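Local coordinates for uncharacterized protein (Sulfolobus solfataricus, PDB 4WYH), which serves as a noncatalytic subunit of the archaeal eukaryotic-type primase and is needed for efficient primer synthesis, at residues A[44-49]-A[119-124]; A[76-79]-A[85-88]; A[109-112]-A[117-120]; A[54-59]-A[96-101]. One frame throughout, in Å; residues are numbered along the deposited sequence.

Interaction 1 (A[44-49]-A[119-124]); sequences QDSRKR and YNEIIR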
loop_
_atom_site.group_PDB
_atom_site.type_symbol
_atom_site.label_atom_id
_atom_site.label_comp_id
_atom_site.label_asym_id
_atom_site.label_seq_id
_atom_site.Cartn_x
_atom_site.Cartn_y
_atom_site.Cartn_z
ATOM N N GLN A 44 -6.439 -5.609 6.233
ATOM C CA GLN A 44 -7.187 -5.567 7.457
ATOM C C GLN A 44 -6.524 -4.687 8.536
ATOM O O GLN A 44 -6.816 -3.537 8.569
ATOM C CB GLN A 44 -7.525 -6.982 7.896
ATOM C CG GLN A 44 -8.458 -7.051 9.074
ATOM C CD GLN A 44 -9.034 -8.439 9.312
ATOM O OE1 GLN A 44 -10.180 -8.566 9.718
ATOM N NE2 GLN A 44 -8.270 -9.473 9.049
ATOM N N ASP A 45 -5.780 -5.248 9.469
ATOM C CA ASP A 45 -5.080 -4.470 10.471
ATOM C C ASP A 45 -3.815 -3.781 9.966
ATOM O O ASP A 45 -3.309 -2.905 10.616
ATOM C CB ASP A 45 -4.703 -5.357 11.640
ATOM C CG ASP A 45 -5.956 -5.973 12.360
ATOM O OD1 ASP A 45 -7.094 -5.463 12.205
ATOM O OD2 ASP A 45 -5.730 -6.988 13.034
ATOM N N SER A 46 -3.313 -4.174 8.791
ATOM C CA SER A 46 -2.069 -3.678 8.302
ATOM C C SER A 46 -2.208 -2.626 7.210
ATOM O O SER A 46 -1.227 -2.283 6.619
ATOM C CB SER A 46 -1.195 -4.842 7.840
ATOM O OG SER A 46 -1.656 -5.369 6.634
ATOM N N ARG A 47 -3.431 -2.147 6.925
ATOM C CA ARG A 47 -3.706 -1.192 5.820
ATOM C C ARG A 47 -2.860 0.025 5.801
ATOM O O ARG A 47 -2.315 0.344 4.753
ATOM C CB ARG A 47 -5.175 -0.744 5.795
ATOM C CG ARG A 47 -6.101 -1.767 5.240
ATOM C CD ARG A 47 -7.564 -1.377 5.478
ATOM N NE ARG A 47 -7.876 -1.320 6.906
ATOM C CZ ARG A 47 -8.955 -0.733 7.383
ATOM N NH1 ARG A 47 -9.856 -0.131 6.569
ATOM N NH2 ARG A 47 -9.163 -0.771 8.670
ATOM N N LYS A 48 -2.702 0.697 6.955
ATOM C CA LYS A 48 -1.953 1.928 6.968
ATOM C C LYS A 48 -0.463 1.680 6.740
ATOM O O LYS A 48 0.161 2.309 5.940
ATOM C CB LYS A 48 -2.254 2.727 8.236
ATOM C CG LYS A 48 -3.587 3.448 8.129
ATOM C CD LYS A 48 -3.875 4.201 9.412
ATOM C CE LYS A 48 -5.292 4.712 9.363
ATOM N NZ LYS A 48 -5.625 5.426 10.628
ATOM N N ARG A 49 0.086 0.670 7.388
ATOM C CA ARG A 49 1.486 0.311 7.132
ATOM C C ARG A 49 1.736 -0.131 5.674
ATOM O O ARG A 49 2.739 0.261 5.096
ATOM C CB ARG A 49 1.892 -0.822 8.095
ATOM C CG ARG A 49 1.838 -0.359 9.524
ATOM C CD ARG A 49 2.631 -1.299 10.447
ATOM N NE ARG A 49 2.325 -2.719 10.242
ATOM C CZ ARG A 49 1.412 -3.377 10.918
ATOM N NH1 ARG A 49 0.658 -2.731 11.753
ATOM N NH2 ARG A 49 1.215 -4.681 10.724
ATOM N N TYR A 119 2.428 -9.431 6.469
ATOM C CA TYR A 119 2.797 -10.483 5.512
ATOM C C TYR A 119 1.632 -11.465 5.425
ATOM O O TYR A 119 1.225 -11.828 4.360
ATOM C CB TYR A 119 4.028 -11.218 5.958
ATOM C CG TYR A 119 4.591 -12.147 4.968
ATOM C CD1 TYR A 119 5.287 -11.689 3.886
ATOM C CD2 TYR A 119 4.446 -13.542 5.146
ATOM C CE1 TYR A 119 5.814 -12.583 2.950
ATOM C CE2 TYR A 119 5.009 -14.428 4.247
ATOM C CZ TYR A 119 5.694 -13.927 3.152
ATOM O OH TYR A 119 6.252 -14.792 2.233
ATOM N N ASN A 120 1.143 -11.928 6.557
ATOM C CA ASN A 120 0.003 -12.854 6.514
ATOM C C ASN A 120 -1.222 -12.235 5.820
ATOM O O ASN A 120 -1.846 -12.892 5.073
ATOM C CB ASN A 120 -0.348 -13.327 7.906
ATOM C CG ASN A 120 0.615 -14.384 8.405
ATOM O OD1 ASN A 120 1.427 -14.898 7.631
ATOM N ND2 ASN A 120 0.566 -14.705 9.666
ATOM N N GLU A 121 -1.539 -10.967 6.062
ATOM C CA GLU A 121 -2.681 -10.369 5.410
ATOM C C GLU A 121 -2.528 -10.340 3.852
ATOM O O GLU A 121 -3.484 -10.567 3.097
ATOM C CB GLU A 121 -2.973 -9.005 6.017
ATOM C CG GLU A 121 -3.399 -9.049 7.491
ATOM C CD GLU A 121 -3.898 -7.704 8.006
ATOM O OE1 GLU A 121 -3.766 -6.703 7.294
ATOM O OE2 GLU A 121 -4.428 -7.685 9.107
ATOM N N ILE A 122 -1.310 -10.037 3.404
ATOM C CA ILE A 122 -0.947 -9.980 1.980
ATOM C C ILE A 122 -1.066 -11.355 1.330
ATOM O O ILE A 122 -1.742 -11.536 0.338
ATOM C CB ILE A 122 0.495 -9.453 1.838
ATOM C CG1 ILE A 122 0.529 -7.951 2.142
ATOM C CG2 ILE A 122 1.069 -9.729 0.451
ATOM C CD1 ILE A 122 1.934 -7.408 2.285
ATOM N N ILE A 123 -0.365 -12.299 1.916
ATOM C CA ILE A 123 -0.335 -13.663 1.444
ATOM C C ILE A 123 -1.732 -14.250 1.369
ATOM O O ILE A 123 -2.040 -14.969 0.440
ATOM C CB ILE A 123 0.532 -14.511 2.420
ATOM C CG1 ILE A 123 1.992 -14.209 2.283
ATOM C CG2 ILE A 123 0.317 -15.985 2.246
ATOM C CD1 ILE A 123 2.507 -14.151 0.893
ATOM N N ARG A 124 -2.553 -13.983 2.380
ATOM C CA ARG A 124 -3.923 -14.559 2.465
ATOM C C ARG A 124 -4.782 -14.075 1.329
ATOM O O ARG A 124 -5.569 -14.881 0.750
ATOM C CB ARG A 124 -4.587 -14.269 3.807
ATOM C CG ARG A 124 -3.894 -15.099 4.891
ATOM C CD ARG A 124 -4.397 -14.767 6.287
ATOM N NE ARG A 124 -3.793 -15.628 7.322
ATOM C CZ ARG A 124 -3.692 -15.289 8.609
ATOM N NH1 ARG A 124 -4.159 -14.118 9.010
ATOM N NH2 ARG A 124 -3.126 -16.109 9.499
#
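Glu121 lays its carboxylate against the turn Gln44-Asp45-Ser46, where the chain enters helix 47-63, and collects bonds from all three residues. Its CG stands anti to the carbonyl carbon (chi1 -65°) and the chain is extended beyond it, which carries the acid group well out from helix 116-128. Glu121 OE1 accepts three bonds. The N of Gln44 meets Glu121 OE1 at 3.1 Å from above the carboxylate plane, 58° out of it; the N of Ser46 reaches Glu121 OE1 at 3.0 Å, on the syn side but tilted out of the carboxylate plane; and Ser46 OG donates to Glu121 OE1 at 2.6 Å, again from above the plane. Glu121 OE2 takes the N of Asp45 at 2.8 Å on its syn lone pair. Three successive backbone N-H groups are thus bound by one carboxylate, which holds it from turning and fixes the turn. Were the carboxylate replaced by the methyl of an alanine, the three amides and the Ser46 hydroxyl would probably lose their acceptor and the turn could shift. Asp45 has been seen to bind manganese in this protein, though no metal is bound to this chain; its OD2 lies 4.2 Å from Glu121 OE2, and a nearby cation would probably ease their repulsion. Arg47 NE bonds Gln44 O at 3.0 Å, spanning the turn from the first residue of the helix. The contact ties the start of helix 47-63 to helix 116-128; Arg49 reinforces that joint through salt bridges to Asp115 and Glu117, and Arg47 reaches Tyr78 at the end of helix 67-78.

Interaction 2 (A[76-79]-A[85-88]); sequences EFYY and KVYE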
loop_
_atom_site.group_PDB
_atom_site.type_symbol
_atom_site.label_atom_id
_atom_site.label_comp_id
_atom_site.label_asym_id
_atom_site.label_seq_id
_atom_site.Cartn_x
_atom_site.Cartn_y
_atom_site.Cartn_z
ATOM N N GLU A 76 -9.294 4.318 -2.060
ATOM C CA GLU A 76 -10.131 3.189 -2.530
ATOM C C GLU A 76 -9.704 1.875 -1.949
ATOM O O GLU A 76 -10.561 1.152 -1.494
ATOM C CB GLU A 76 -9.991 2.986 -4.008
ATOM C CG GLU A 76 -11.004 3.629 -4.795
ATOM C CD GLU A 76 -10.624 3.598 -6.251
ATOM O OE1 GLU A 76 -9.508 3.155 -6.696
ATOM O OE2 GLU A 76 -11.459 4.108 -6.920
ATOM N N PHE A 77 -8.414 1.581 -1.940
ATOM C CA PHE A 77 -7.859 0.441 -1.223
ATOM C C PHE A 77 -8.203 0.434 0.258
ATOM O O PHE A 77 -8.724 -0.572 0.765
ATOM C CB PHE A 77 -6.326 0.425 -1.358
ATOM C CG PHE A 77 -5.655 -0.437 -0.349
ATOM C CD1 PHE A 77 -5.746 -1.811 -0.452
ATOM C CD2 PHE A 77 -4.922 0.119 0.733
ATOM C CE1 PHE A 77 -5.121 -2.616 0.491
ATOM C CE2 PHE A 77 -4.283 -0.709 1.659
ATOM C CZ PHE A 77 -4.403 -2.060 1.539
ATOM N N TYR A 78 -7.964 1.552 0.947
ATOM C CA TYR A 78 -8.207 1.641 2.377
ATOM C C TYR A 78 -9.583 1.276 2.784
ATOM O O TYR A 78 -9.729 0.578 3.791
ATOM C CB TYR A 78 -7.798 3.011 2.988
ATOM C CG TYR A 78 -7.958 3.016 4.482
ATOM C CD1 TYR A 78 -6.987 2.503 5.326
ATOM C CD2 TYR A 78 -9.148 3.478 5.059
ATOM C CE1 TYR A 78 -7.191 2.477 6.708
ATOM C CE2 TYR A 78 -9.381 3.417 6.413
ATOM C CZ TYR A 78 -8.404 2.909 7.249
ATOM O OH TYR A 78 -8.638 2.888 8.605
ATOM N N TYR A 79 -10.611 1.759 2.056
ATOM C CA TYR A 79 -11.984 1.530 2.434
ATOM C C TYR A 79 -12.596 0.219 1.849
ATOM O O TYR A 79 -13.791 -0.017 1.925
ATOM C CB TYR A 79 -12.832 2.770 2.146
ATOM C CG TYR A 79 -12.467 3.968 2.988
ATOM C CD1 TYR A 79 -12.702 3.972 4.354
ATOM C CD2 TYR A 79 -11.908 5.119 2.422
ATOM C CE1 TYR A 79 -12.401 5.100 5.161
ATOM C CE2 TYR A 79 -11.580 6.232 3.245
ATOM C CZ TYR A 79 -11.849 6.204 4.596
ATOM O OH TYR A 79 -11.557 7.239 5.459
ATOM N N LYS A 85 -10.955 4.707 9.487
ATOM C CA LYS A 85 -10.837 5.912 8.765
ATOM C C LYS A 85 -9.396 6.330 8.483
ATOM O O LYS A 85 -8.488 6.091 9.263
ATOM C CB LYS A 85 -11.548 6.986 9.501
ATOM C CG LYS A 85 -10.840 7.346 10.770
ATOM C CD LYS A 85 -11.164 8.785 11.088
ATOM C CE LYS A 85 -10.575 9.221 12.398
ATOM N NZ LYS A 85 -11.638 9.128 13.479
ATOM N N VAL A 86 -9.236 6.944 7.328
ATOM C CA VAL A 86 -7.975 7.534 6.921
ATOM C C VAL A 86 -8.189 9.031 6.508
ATOM O O VAL A 86 -9.178 9.363 5.848
ATOM C CB VAL A 86 -7.282 6.694 5.796
ATOM C CG1 VAL A 86 -8.004 6.838 4.426
ATOM C CG2 VAL A 86 -5.844 7.160 5.673
ATOM N N TYR A 87 -7.253 9.906 6.917
ATOM C CA TYR A 87 -7.180 11.334 6.522
ATOM C C TYR A 87 -6.570 11.516 5.159
ATOM O O TYR A 87 -5.496 10.952 4.871
ATOM C CB TYR A 87 -6.295 12.118 7.533
ATOM C CG TYR A 87 -6.874 12.266 8.922
ATOM C CD1 TYR A 87 -7.431 13.491 9.365
ATOM C CD2 TYR A 87 -6.873 11.190 9.825
ATOM C CE1 TYR A 87 -7.937 13.625 10.670
ATOM C CE2 TYR A 87 -7.398 11.322 11.118
ATOM C CZ TYR A 87 -7.900 12.536 11.551
ATOM O OH TYR A 87 -8.398 12.629 12.846
ATOM N N GLU A 88 -7.215 12.333 4.339
ATOM C CA GLU A 88 -6.624 12.747 3.088
ATOM C C GLU A 88 -5.294 13.460 3.327
ATOM O O GLU A 88 -4.403 13.322 2.553
ATOM C CB GLU A 88 -7.515 13.647 2.269
ATOM C CG GLU A 88 -8.500 12.842 1.442
ATOM C CD GLU A 88 -9.223 13.672 0.390
ATOM O OE1 GLU A 88 -8.886 14.852 0.179
ATOM O OE2 GLU A 88 -10.132 13.116 -0.222
#
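With CG anti to the backbone N (chi1 -175°), Tyr78 sends its ring toward Val86, whereas Tyr79, whose CG is anti to the carbonyl carbon instead (chi1 -66°), swings its ring round so that the hydroxyl reaches the same residue. Val86 sits at the meeting point of the two. Its CB stands over the face of the Tyr78 ring as a CH-pi contact, 3.8 Å from the centroid and nearly on the ring normal, and its CG1 lies 3.6 Å from Tyr78 CD2. Val86 CG1 also approaches Tyr79 CE2 at 3.8 Å, and so touches both rings. The tyrosines pack on each other as well, the ring edge of Tyr78 meeting the face of Tyr79: Tyr78 CD2 is over the centre of the Tyr79 ring, while Tyr79 CE1 lies in the plane of the Tyr78 ring. The polar tie is the bond from Val86 N to Tyr79 OH, 3.0 Å long and almost straight at 177°, which pins the extended backbone at Val86 to the ring's far end. Lys85 adds mainly backbone: its CA is 3.6 Å from Tyr79 OH, and its CB, though directed away, is still 4.0 Å from Tyr79 OH. Tyr78 is buried, whereas Tyr79 and Lys85 lie on the exposed side. The contact packs the end of helix 67-78 on the loop leading to helix 88-101, which starts just after Tyr87; Arg47 of helix 47-63 meets Tyr78 through a cation-pi contact and bonds its carbonyl oxygen.

Interaction 3 (A[109-112]-A[117-120]); sequences KRIE and EMYN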
loop_
_atom_site.group_PDB
_atom_site.type_symbol
_atom_site.label_atom_id
_atom_site.label_comp_id
_atom_site.label_asym_id
_atom_site.label_seq_id
_atom_site.Cartn_x
_atom_site.Cartn_y
_atom_site.Cartn_z
ATOM N N LYS A 109 10.098 -10.260 0.969
ATOM C CA LYS A 109 11.118 -10.753 1.924
ATOM C C LYS A 109 11.257 -9.866 3.185
ATOM O O LYS A 109 11.274 -10.352 4.303
ATOM C CB LYS A 109 12.489 -10.893 1.213
ATOM C CG LYS A 109 13.466 -11.825 1.912
ATOM C CD LYS A 109 12.890 -13.231 2.134
ATOM C CE LYS A 109 13.705 -14.089 3.112
ATOM N NZ LYS A 109 15.151 -14.069 2.799
ATOM N N ARG A 110 11.401 -8.560 3.007
ATOM C CA ARG A 110 11.510 -7.652 4.126
ATOM C C ARG A 110 10.220 -7.647 4.929
ATOM O O ARG A 110 10.243 -7.634 6.129
ATOM C CB ARG A 110 11.848 -6.256 3.647
ATOM C CG ARG A 110 11.800 -5.178 4.705
ATOM C CD ARG A 110 12.266 -3.798 4.212
ATOM N NE ARG A 110 13.724 -3.775 4.038
ATOM C CZ ARG A 110 14.424 -2.678 3.851
ATOM N NH1 ARG A 110 13.801 -1.547 3.721
ATOM N NH2 ARG A 110 15.746 -2.728 3.754
ATOM N N ILE A 111 9.095 -7.595 4.262
ATOM C CA ILE A 111 7.822 -7.662 4.964
ATOM C C ILE A 111 7.746 -8.937 5.834
ATOM O O ILE A 111 7.337 -8.848 7.005
ATOM C CB ILE A 111 6.627 -7.561 3.990
ATOM C CG1 ILE A 111 6.547 -6.156 3.360
ATOM C CG2 ILE A 111 5.305 -7.896 4.679
ATOM C CD1 ILE A 111 5.932 -6.178 1.979
ATOM N N GLU A 112 8.116 -10.112 5.287
ATOM C CA GLU A 112 8.218 -11.315 6.102
ATOM C C GLU A 112 9.096 -11.126 7.356
ATOM O O GLU A 112 8.749 -11.540 8.448
ATOM C CB GLU A 112 8.751 -12.485 5.272
ATOM C CG GLU A 112 8.359 -13.847 5.823
ATOM C CD GLU A 112 9.200 -14.269 7.028
ATOM O OE1 GLU A 112 10.426 -13.921 7.081
ATOM O OE2 GLU A 112 8.633 -14.930 7.955
ATOM N N GLU A 117 2.576 -9.690 10.601
ATOM C CA GLU A 117 1.123 -9.402 10.570
ATOM C C GLU A 117 0.682 -8.986 9.169
ATOM O O GLU A 117 -0.263 -9.506 8.599
ATOM C CB GLU A 117 0.744 -8.364 11.642
ATOM C CG GLU A 117 -0.726 -7.955 11.570
ATOM C CD GLU A 117 -1.083 -6.860 12.558
ATOM O OE1 GLU A 117 -0.908 -5.698 12.227
ATOM O OE2 GLU A 117 -1.604 -7.172 13.640
ATOM N N MET A 118 1.414 -8.040 8.598
ATOM C CA MET A 118 1.102 -7.562 7.272
ATOM C C MET A 118 1.358 -8.685 6.263
ATOM O O MET A 118 0.636 -8.870 5.276
ATOM C CB MET A 118 1.973 -6.344 6.944
ATOM C CG MET A 118 1.873 -5.864 5.490
ATOM S SD MET A 118 2.729 -4.306 5.184
ATOM C CE MET A 118 3.606 -4.714 3.745
ATOM N N TYR A 119 2.428 -9.431 6.469
ATOM C CA TYR A 119 2.797 -10.483 5.512
ATOM C C TYR A 119 1.632 -11.465 5.425
ATOM O O TYR A 119 1.225 -11.828 4.360
ATOM C CB TYR A 119 4.028 -11.218 5.958
ATOM C CG TYR A 119 4.591 -12.147 4.968
ATOM C CD1 TYR A 119 5.287 -11.689 3.886
ATOM C CD2 TYR A 119 4.446 -13.542 5.146
ATOM C CE1 TYR A 119 5.814 -12.583 2.950
ATOM C CE2 TYR A 119 5.009 -14.428 4.247
ATOM C CZ TYR A 119 5.694 -13.927 3.152
ATOM O OH TYR A 119 6.252 -14.792 2.233
ATOM N N ASN A 120 1.143 -11.928 6.557
ATOM C CA ASN A 120 0.003 -12.854 6.514
ATOM C C ASN A 120 -1.222 -12.235 5.820
ATOM O O ASN A 120 -1.846 -12.892 5.073
ATOM C CB ASN A 120 -0.348 -13.327 7.906
ATOM C CG ASN A 120 0.615 -14.384 8.405
ATOM O OD1 ASN A 120 1.427 -14.898 7.631
ATOM N ND2 ASN A 120 0.566 -14.705 9.666
#
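Two helical segments approach most closely at Glu112 and Tyr119, whose CA atoms are 5.5 Å apart, a short spacing that brings the backbone of Glu112 directly against the aromatic ring. Glu112 N is 3.5 Å from Tyr119 CD1, and the side chain then runs on over the same ring. The first torsion of Glu112 (chi1 -156°, CG anti to the backbone N) lays CG above the ring centre in a CH-pi contact, 3.8 Å from the centroid and 12° off the normal. A bend at the second torsion then turns the carboxylate off the ring; it stands nearly perpendicular to it, the planes 89° apart, and leads away from helix 116-128. Ile111 takes the rim: its CG2 lies in the plane of the Tyr119 ring at the edge, 3.8 Å from Tyr119 CB. The other branch of Ile111 faces Met118, and the two side chains cross at about a right angle. Met118 CE packs 3.3 Å from both CG1 and CD1 of Ile111, tighter than usual carbon contact, so the packing here is close and perhaps slightly strained. Ile111 and Met118 are buried and also touch Val54 of helix 47-63, while Glu112 and Tyr119 lie nearer the surface. Met118 N bonds the Asp115 side chain between the helices. The arrangement is that of two consecutive helices, 108-114 and 116-128, joined by a very short link and packed on each other through Ile111, Glu112, Met118 and Tyr119.

Interaction 4 (A[54-59]-A[96-101]); sequences VASRYL and NGVKKK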
loop_
_atom_site.group_PDB
_atom_site.type_symbol
_atom_site.label_atom_id
_atom_site.label_comp_id
_atom_site.label_asym_id
_atom_site.label_seq_id
_atom_site.Cartn_x
_atom_site.Cartn_y
_atom_site.Cartn_z
ATOM N N VAL A 54 4.673 0.266 1.310
ATOM C CA VAL A 54 4.607 -0.467 0.094
ATOM C C VAL A 54 3.828 0.270 -1.006
ATOM O O VAL A 54 4.411 0.659 -2.015
ATOM C CB VAL A 54 4.040 -1.895 0.341
ATOM C CG1 VAL A 54 4.026 -2.672 -0.942
ATOM C CG2 VAL A 54 4.802 -2.590 1.466
ATOM N N ALA A 55 2.530 0.445 -0.841
ATOM C CA ALA A 55 1.707 0.831 -1.961
ATOM C C ALA A 55 2.001 2.234 -2.456
ATOM O O ALA A 55 2.117 2.451 -3.657
ATOM C CB ALA A 55 0.254 0.687 -1.599
ATOM N N SER A 56 2.142 3.188 -1.560
ATOM C CA SER A 56 2.415 4.564 -1.984
ATOM C C SER A 56 3.729 4.634 -2.807
ATOM O O SER A 56 3.742 5.243 -3.850
ATOM C CB SER A 56 2.524 5.547 -0.788
ATOM O OG SER A 56 3.596 5.205 0.059
ATOM N N ARG A 57 4.775 3.969 -2.315
ATOM C CA ARG A 57 6.075 3.936 -2.975
ATOM C C ARG A 57 6.019 3.232 -4.324
ATOM O O ARG A 57 6.608 3.677 -5.265
ATOM C CB ARG A 57 7.036 3.202 -2.090
ATOM C CG ARG A 57 7.108 3.741 -0.655
ATOM C CD ARG A 57 8.197 3.035 0.093
ATOM N NE ARG A 57 8.310 3.491 1.438
ATOM C CZ ARG A 57 9.285 3.147 2.250
ATOM N NH1 ARG A 57 10.249 2.318 1.831
ATOM N NH2 ARG A 57 9.280 3.598 3.502
ATOM N N TYR A 58 5.292 2.124 -4.415
ATOM C CA TYR A 58 5.096 1.483 -5.699
ATOM C C TYR A 58 4.429 2.396 -6.726
ATOM O O TYR A 58 4.896 2.587 -7.855
ATOM C CB TYR A 58 4.271 0.244 -5.490
ATOM C CG TYR A 58 3.747 -0.394 -6.758
ATOM C CD1 TYR A 58 4.607 -0.958 -7.659
ATOM C CD2 TYR A 58 2.351 -0.369 -7.069
ATOM C CE1 TYR A 58 4.122 -1.526 -8.857
ATOM C CE2 TYR A 58 1.853 -0.914 -8.261
ATOM C CZ TYR A 58 2.736 -1.520 -9.109
ATOM O OH TYR A 58 2.354 -2.113 -10.243
ATOM N N LEU A 59 3.292 2.951 -6.344
ATOM C CA LEU A 59 2.529 3.789 -7.221
ATOM C C LEU A 59 3.345 4.984 -7.727
ATOM O O LEU A 59 3.417 5.262 -8.916
ATOM C CB LEU A 59 1.254 4.259 -6.493
ATOM C CG LEU A 59 0.193 3.192 -6.212
ATOM C CD1 LEU A 59 -0.934 3.806 -5.393
ATOM C CD2 LEU A 59 -0.272 2.674 -7.551
ATOM N N ASN A 96 3.585 12.663 -1.067
ATOM C CA ASN A 96 4.636 13.664 -1.273
ATOM C C ASN A 96 5.955 13.207 -0.706
ATOM O O ASN A 96 6.967 13.350 -1.376
ATOM C CB ASN A 96 4.248 14.968 -0.595
ATOM C CG ASN A 96 5.241 16.083 -0.904
ATOM O OD1 ASN A 96 5.229 16.617 -2.009
ATOM N ND2 ASN A 96 6.072 16.443 0.057
ATOM N N GLY A 97 5.957 12.674 0.538
ATOM C CA GLY A 97 7.217 12.230 1.191
ATOM C C GLY A 97 7.953 11.122 0.441
ATOM O O GLY A 97 9.188 11.143 0.314
ATOM N N VAL A 98 7.211 10.098 -0.006
ATOM C CA VAL A 98 7.832 8.975 -0.725
ATOM C C VAL A 98 8.321 9.415 -2.062
ATOM O O VAL A 98 9.357 8.905 -2.542
ATOM C CB VAL A 98 6.937 7.735 -0.895
ATOM C CG1 VAL A 98 6.492 7.212 0.431
ATOM C CG2 VAL A 98 5.781 7.881 -1.898
ATOM N N LYS A 99 7.601 10.331 -2.707
ATOM C CA LYS A 99 8.056 10.898 -3.980
ATOM C C LYS A 99 9.330 11.682 -3.819
ATOM O O LYS A 99 10.234 11.577 -4.663
ATOM C CB LYS A 99 6.983 11.809 -4.603
ATOM C CG LYS A 99 7.352 12.351 -6.008
ATOM C CD LYS A 99 6.221 13.164 -6.618
ATOM C CE LYS A 99 6.476 13.561 -8.067
ATOM N NZ LYS A 99 6.324 12.414 -9.025
ATOM N N LYS A 100 9.394 12.512 -2.798
ATOM C CA LYS A 100 10.593 13.320 -2.570
ATOM C C LYS A 100 11.844 12.476 -2.292
ATOM O O LYS A 100 12.927 12.780 -2.825
ATOM C CB LYS A 100 10.364 14.301 -1.416
ATOM C CG LYS A 100 9.594 15.510 -1.833
ATOM C CD LYS A 100 9.906 16.741 -1.011
ATOM C CE LYS A 100 8.840 17.806 -1.245
ATOM N NZ LYS A 100 9.502 19.108 -1.072
ATOM N N LYS A 101 11.714 11.437 -1.433
ATOM C CA LYS A 101 12.848 10.627 -1.049
ATOM C C LYS A 101 13.144 9.472 -2.001
ATOM O O LYS A 101 14.198 8.807 -1.891
ATOM C CB LYS A 101 12.706 10.168 0.419
ATOM C CG LYS A 101 12.677 11.319 1.444
ATOM C CD LYS A 101 12.325 10.873 2.872
ATOM C CE LYS A 101 10.832 10.808 3.134
ATOM N NZ LYS A 101 10.184 12.063 2.753
#
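Val98 plugs its two methyls against Ser56 and Arg57 where segments 54-59 and 96-101 come nearest, the CA atoms of Arg57 and Val98 being 5.8 Å apart. Val98 CG1 does most of the touching: it lies 3.5 Å from Ser56 OG and 3.7 Å from Arg57 CG. Val98 CG2 rests 3.9 Å from Ser56 O. Arg57 crosses Val98 at about a right angle, its chain extended from CG to NE, so the aliphatic part packs while the guanidinium goes on to bond Leu104 O. Ser56 OG, turned between the backbone N and carbonyl carbon (chi1 62°), bonds Ile51 O in its own helix and offers Val98 only a van der Waals surface. Cutting this valine back to alanine takes away both methyls and is likely to open a gap between the two helices beside Ser56 OG and Arg57 CG. Away from this joint Lys100 and Lys101 are exposed, and Lys101 NZ folds back onto Gly97 O at 2.8 Å, from above the carbonyl plane. No hydrogen bond joins the two segments, so their direct contact rests on van der Waals contact of a valine with a hydroxyl and an arginine stem, with the polar groups satisfied elsewhere.

Interaction 4 is the buried one, a small, hydrogen-bond-free joint between helices 47-63 and 88-101, whereas interactions 1, 2 and 3 are partly buried and reach the surface. Their chemistry differs accordingly: interaction 1 is chiefly polar, interaction 2 mixes one hydrogen bond with aromatic packing, and interaction 3 is held by apolar and CH-pi contacts. Helix 47-63 is common to interactions 1 and 4, which lie on opposite sides of the chain's centre, and helix 116-128 to interactions 1 and 3. The links between contacts vary in kind too: a salt bridge between interactions 1 and 3, a hydrogen bond between 1 and 2, and apolar packing between 3 and 4.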